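Local coordinates for putative acyl-CoA thioester hydrolase (Yersinia pestis KIM10+, PDB 5DM5), which acts as a hexameric hot-dog-fold thioesterase, probably cleaving acyl-CoA thioesters to free acids and coenzyme A, at the interface of chains A and B. Sequence-based numbering; all coordinates share one arbitrary frame. Chains: chain A/B, Putative acyl-CoA thioester hydrolase.

Contact 1 and contact 2 are neighbouring stretches of one two-fold interface between chains A and B, with the centres of their C-alpha atoms about 8 Å apart. They share A:Gly42, A:Met45 and B:Met45, which lie at or near the starts of the two central hot-dog helices. Contact 1 runs from B:Asp49 through the methionines to the paired edge strands 64-74, whereas contact 2 holds the opposite helix start, with A:Asp49 facing the B:Gly41-B:Gly42 loop. Together they join two subunits of the hexamer; the two Asp49 sites are modelled differently, the chain B loop at contact 2 being doubtful.

Contact 1: the interface of chains A and B. Residues chain A 41-42, 45, 72, 74; chain B 45, 49, 68-69, 125.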
loop_
_atom_site.group_PDB
_atom_site.type_symbol
_atom_site.label_atom_id
_atom_site.label_comp_id
_atom_site.label_asym_id
_atom_site.label_seq_id
_atom_site.Cartn_x
_atom_site.Cartn_y
_atom_site.Cartn_z
ATOM N N GLY A 41 -14.791 4.893 6.666
ATOM C CA GLY A 41 -15.291 6.233 6.485
ATOM C C GLY A 41 -14.113 7.162 6.558
ATOM O O GLY A 41 -14.042 8.093 5.788
ATOM N N GLY A 42 -13.202 6.908 7.488
ATOM C CA GLY A 42 -11.910 7.572 7.532
ATOM C C GLY A 42 -11.398 7.865 6.155
ATOM O O GLY A 42 -11.158 8.990 5.788
ATOM N N MET A 45 -13.203 10.298 4.216
ATOM C CA MET A 45 -12.797 11.620 4.652
ATOM C C MET A 45 -11.454 11.991 4.020
ATOM O O MET A 45 -11.278 13.130 3.640
ATOM C CB MET A 45 -12.733 11.710 6.192
ATOM C CG MET A 45 -14.020 11.262 6.953
ATOM S SD MET A 45 -14.123 11.507 8.776
ATOM C CE MET A 45 -12.738 10.589 9.409
ATOM N N MET A 72 -19.753 17.475 8.699
ATOM C CA MET A 72 -19.589 16.263 7.919
ATOM C C MET A 72 -20.639 15.242 8.217
ATOM O O MET A 72 -20.773 14.815 9.350
ATOM C CB MET A 72 -18.238 15.635 8.187
ATOM C CG MET A 72 -18.065 14.343 7.452
ATOM S SD MET A 72 -16.331 14.018 7.313
ATOM C CE MET A 72 -15.834 15.462 6.403
ATOM N N PHE A 74 -22.232 11.489 7.062
ATOM C CA PHE A 74 -22.169 10.266 6.287
ATOM C C PHE A 74 -23.553 9.711 6.067
ATOM O O PHE A 74 -24.119 9.083 6.953
ATOM C CB PHE A 74 -21.285 9.253 6.982
ATOM C CG PHE A 74 -19.908 9.739 7.159
ATOM C CD1 PHE A 74 -19.059 9.825 6.095
ATOM C CD2 PHE A 74 -19.484 10.181 8.389
ATOM C CE1 PHE A 74 -17.804 10.311 6.259
ATOM C CE2 PHE A 74 -18.223 10.663 8.558
ATOM C CZ PHE A 74 -17.381 10.728 7.491
ATOM N N MET B 45 -7.284 12.111 9.661
ATOM C CA MET B 45 -8.696 11.732 9.824
ATOM C C MET B 45 -8.951 10.224 9.692
ATOM O O MET B 45 -9.833 9.699 10.360
ATOM C CB MET B 45 -9.590 12.486 8.837
ATOM C CG MET B 45 -9.468 14.007 8.892
ATOM S SD MET B 45 -10.621 14.915 7.820
ATOM C CE MET B 45 -10.178 14.322 6.199
ATOM N N ASP B 49 -10.872 8.240 12.681
ATOM C CA ASP B 49 -12.028 7.365 12.506
ATOM C C ASP B 49 -11.688 5.965 12.995
ATOM O O ASP B 49 -12.504 5.303 13.612
ATOM C CB ASP B 49 -12.493 7.345 11.057
ATOM C CG ASP B 49 -13.783 6.584 10.866
ATOM O OD1 ASP B 49 -14.263 6.499 9.727
ATOM O OD2 ASP B 49 -14.291 5.992 11.823
ATOM N N ARG B 68 -21.221 10.962 11.864
ATOM C CA ARG B 68 -21.081 12.404 11.901
ATOM C C ARG B 68 -19.671 12.750 12.383
ATOM O O ARG B 68 -19.066 11.978 13.097
ATOM C CB ARG B 68 -22.159 12.969 12.823
ATOM C CG ARG B 68 -22.367 14.462 12.900
ATOM C CD ARG B 68 -23.531 14.684 13.865
ATOM N NE ARG B 68 -24.057 16.042 13.880
ATOM C CZ ARG B 68 -25.032 16.471 13.087
ATOM N NH1 ARG B 68 -25.593 15.644 12.217
ATOM N NH2 ARG B 68 -25.454 17.724 13.175
ATOM N N VAL B 69 -19.119 13.866 11.938
ATOM C CA VAL B 69 -17.837 14.341 12.448
ATOM C C VAL B 69 -18.016 15.815 12.763
ATOM O O VAL B 69 -18.438 16.596 11.912
ATOM C CB VAL B 69 -16.690 14.172 11.474
ATOM C CG1 VAL B 69 -15.415 14.657 12.137
ATOM C CG2 VAL B 69 -16.551 12.731 11.104
ATOM N N PHE B 125 -16.483 12.949 17.178
ATOM C CA PHE B 125 -16.982 11.928 16.283
ATOM C C PHE B 125 -18.254 11.250 16.720
ATOM O O PHE B 125 -18.424 10.985 17.895
ATOM C CB PHE B 125 -15.890 10.892 16.117
ATOM C CG PHE B 125 -14.883 11.269 15.098
ATOM C CD1 PHE B 125 -14.074 12.359 15.292
ATOM C CD2 PHE B 125 -14.741 10.519 13.950
ATOM C CE1 PHE B 125 -13.168 12.707 14.357
ATOM C CE2 PHE B 125 -13.823 10.860 13.017
ATOM C CZ PHE B 125 -13.033 11.957 13.215
#
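Where two hot-dog folds pair, the strands 64-74 of both chains meet edge to edge and the start of helix 41-60 of chain A faces helix 43-60 of chain B. A:Met72 and B:Val69 form the antiparallel bridge: the backbone N-H of B:Val69 reaches the carbonyl O of A:Met72 at 3.2 Å. Their side chains lie alongside each other, pointing the same way, with CB of each 3.9 Å from the other. The CG2 methyl of B:Val69 lies opposite the carbonyl carbon and beside its own backbone N, a setting that carries it inward to the thioether SD of A:Met45 at 3.6 Å and to CE2 at the rim of the A:Phe74 ring. The other methyl, CG1, sits over the rim of one face of the B:Phe125 ring within its own chain. A:Met45 is extended as far as SD and then bends (chi3 -59°), which lays its CE methyl against both the CB of B:Asp49 and CE2 of B:Phe125, 3.8 Å from the latter. B:Met45 has almost the same shape, and the two methionines cross with each CE about 3.7 Å from the other's CB, each methyl reaching over the two-fold axis. The polar contact lies beside this apolar cluster. B:Asp49 holds its CG anti to the backbone N, and its carboxylate OD1 accepts the amide N-H of A:Gly42 at the first turn of helix 41-60. The N-H meets OD1 on the anti side, 16° out of the carboxylate plane, and the bond is bent, 127° at the hydrogen. In thioesterases of this family such an aspartate is probably catalytic, and the opposing helix start may polarise the substrate carbonyl. The site thus continues the beta-sheet across the dimer while placing B:Asp49 against a glycine of the other subunit.

Contact 2: the interface of chains A and B. Residues chain A 42, 45-46, 49, 125; chain B 41-42, 45.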
loop_
_atom_site.group_PDB
_atom_site.type_symbol
_atom_site.label_atom_id
_atom_site.label_comp_id
_atom_site.label_asym_id
_atom_site.label_seq_id
_atom_site.Cartn_x
_atom_site.Cartn_y
_atom_site.Cartn_z
ATOM N N GLY A 42 -13.202 6.908 7.488
ATOM C CA GLY A 42 -11.910 7.572 7.532
ATOM C C GLY A 42 -11.398 7.865 6.155
ATOM O O GLY A 42 -11.158 8.990 5.788
ATOM N N MET A 45 -13.203 10.298 4.216
ATOM C CA MET A 45 -12.797 11.620 4.652
ATOM C C MET A 45 -11.454 11.991 4.020
ATOM O O MET A 45 -11.278 13.130 3.640
ATOM C CB MET A 45 -12.733 11.710 6.192
ATOM C CG MET A 45 -14.020 11.262 6.953
ATOM S SD MET A 45 -14.123 11.507 8.776
ATOM C CE MET A 45 -12.738 10.589 9.409
ATOM N N SER A 46 -10.530 11.036 3.858
ATOM C CA SER A 46 -9.260 11.298 3.143
ATOM C C SER A 46 -9.517 11.668 1.694
ATOM O O SER A 46 -8.913 12.607 1.180
ATOM C CB SER A 46 -8.295 10.101 3.150
ATOM O OG SER A 46 -7.917 9.688 4.448
ATOM N N ASP A 49 -10.732 15.174 1.603
ATOM C CA ASP A 49 -9.714 16.181 1.918
ATOM C C ASP A 49 -8.892 16.395 0.659
ATOM O O ASP A 49 -8.681 17.520 0.237
ATOM C CB ASP A 49 -8.832 15.750 3.099
ATOM C CG ASP A 49 -7.951 16.880 3.640
ATOM O OD1 ASP A 49 -6.739 16.660 3.890
ATOM O OD2 ASP A 49 -8.502 17.976 3.880
ATOM N N PHE A 125 -15.758 21.764 3.949
ATOM C CA PHE A 125 -14.324 21.885 4.170
ATOM C C PHE A 125 -13.846 23.301 4.132
ATOM O O PHE A 125 -14.289 24.086 3.312
ATOM C CB PHE A 125 -13.549 21.097 3.120
ATOM C CG PHE A 125 -13.393 19.641 3.440
ATOM C CD1 PHE A 125 -14.491 18.805 3.463
ATOM C CD2 PHE A 125 -12.140 19.106 3.685
ATOM C CE1 PHE A 125 -14.350 17.467 3.752
ATOM C CE2 PHE A 125 -11.993 17.773 3.968
ATOM C CZ PHE A 125 -13.103 16.946 3.999
ATOM N N GLY B 41 -3.506 16.436 5.918
ATOM C CA GLY B 41 -4.716 16.048 6.608
ATOM C C GLY B 41 -5.556 15.068 5.828
ATOM O O GLY B 41 -5.638 15.117 4.606
ATOM N N GLY B 42 -6.204 14.185 6.565
ATOM C CA GLY B 42 -7.013 13.121 6.015
ATOM C C GLY B 42 -6.435 11.733 6.170
ATOM O O GLY B 42 -7.206 10.788 6.245
ATOM N N MET B 45 -7.284 12.111 9.661
ATOM C CA MET B 45 -8.696 11.732 9.824
ATOM C C MET B 45 -8.951 10.224 9.692
ATOM O O MET B 45 -9.833 9.699 10.360
ATOM C CB MET B 45 -9.590 12.486 8.837
ATOM C CG MET B 45 -9.468 14.007 8.892
ATOM S SD MET B 45 -10.621 14.915 7.820
ATOM C CE MET B 45 -10.178 14.322 6.199
#
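At the helix-start region of the two-fold subunit interface, beside the A:Asp49 carboxylate, the CE methyl of B:Met45 packs against the side-chain stem of A:Asp49, 3.7 Å from its CB. The bend at the end of the B:Met45 chain (chi3 -61°) turns that methyl toward helix 41-60 of chain A. The ring of A:Phe125 stands farther off, its CE2 4.5 Å from the same methyl, while its edge faces the carboxylate OD2 of A:Asp49 in plane. The reciprocal Met45 packing continues here. Backbone packing adds a looser meeting of the CA atoms of A:Ser46 and B:Gly42 at 4.1 Å. The polar side is less certain. The carboxylate OD1 of A:Asp49 and the carbonyl O of B:Gly41, which would both act as acceptors, are modelled as a clash. The A:Ser46 hydroxyl OG and the carbonyl O of B:Gly42 could pair as donor and acceptor, but they are modelled too close to be relied on. B:Gly41 and B:Gly42 are loop residues here, whereas their chain A counterparts already belong to the helix; given the clash, this stretch of chain B backbone is doubtful, and so is the difference. What holds is the packing: B:Met45, near the start of helix 43-60, is seated beside the probably catalytic A:Asp49 and joins the two subunits there.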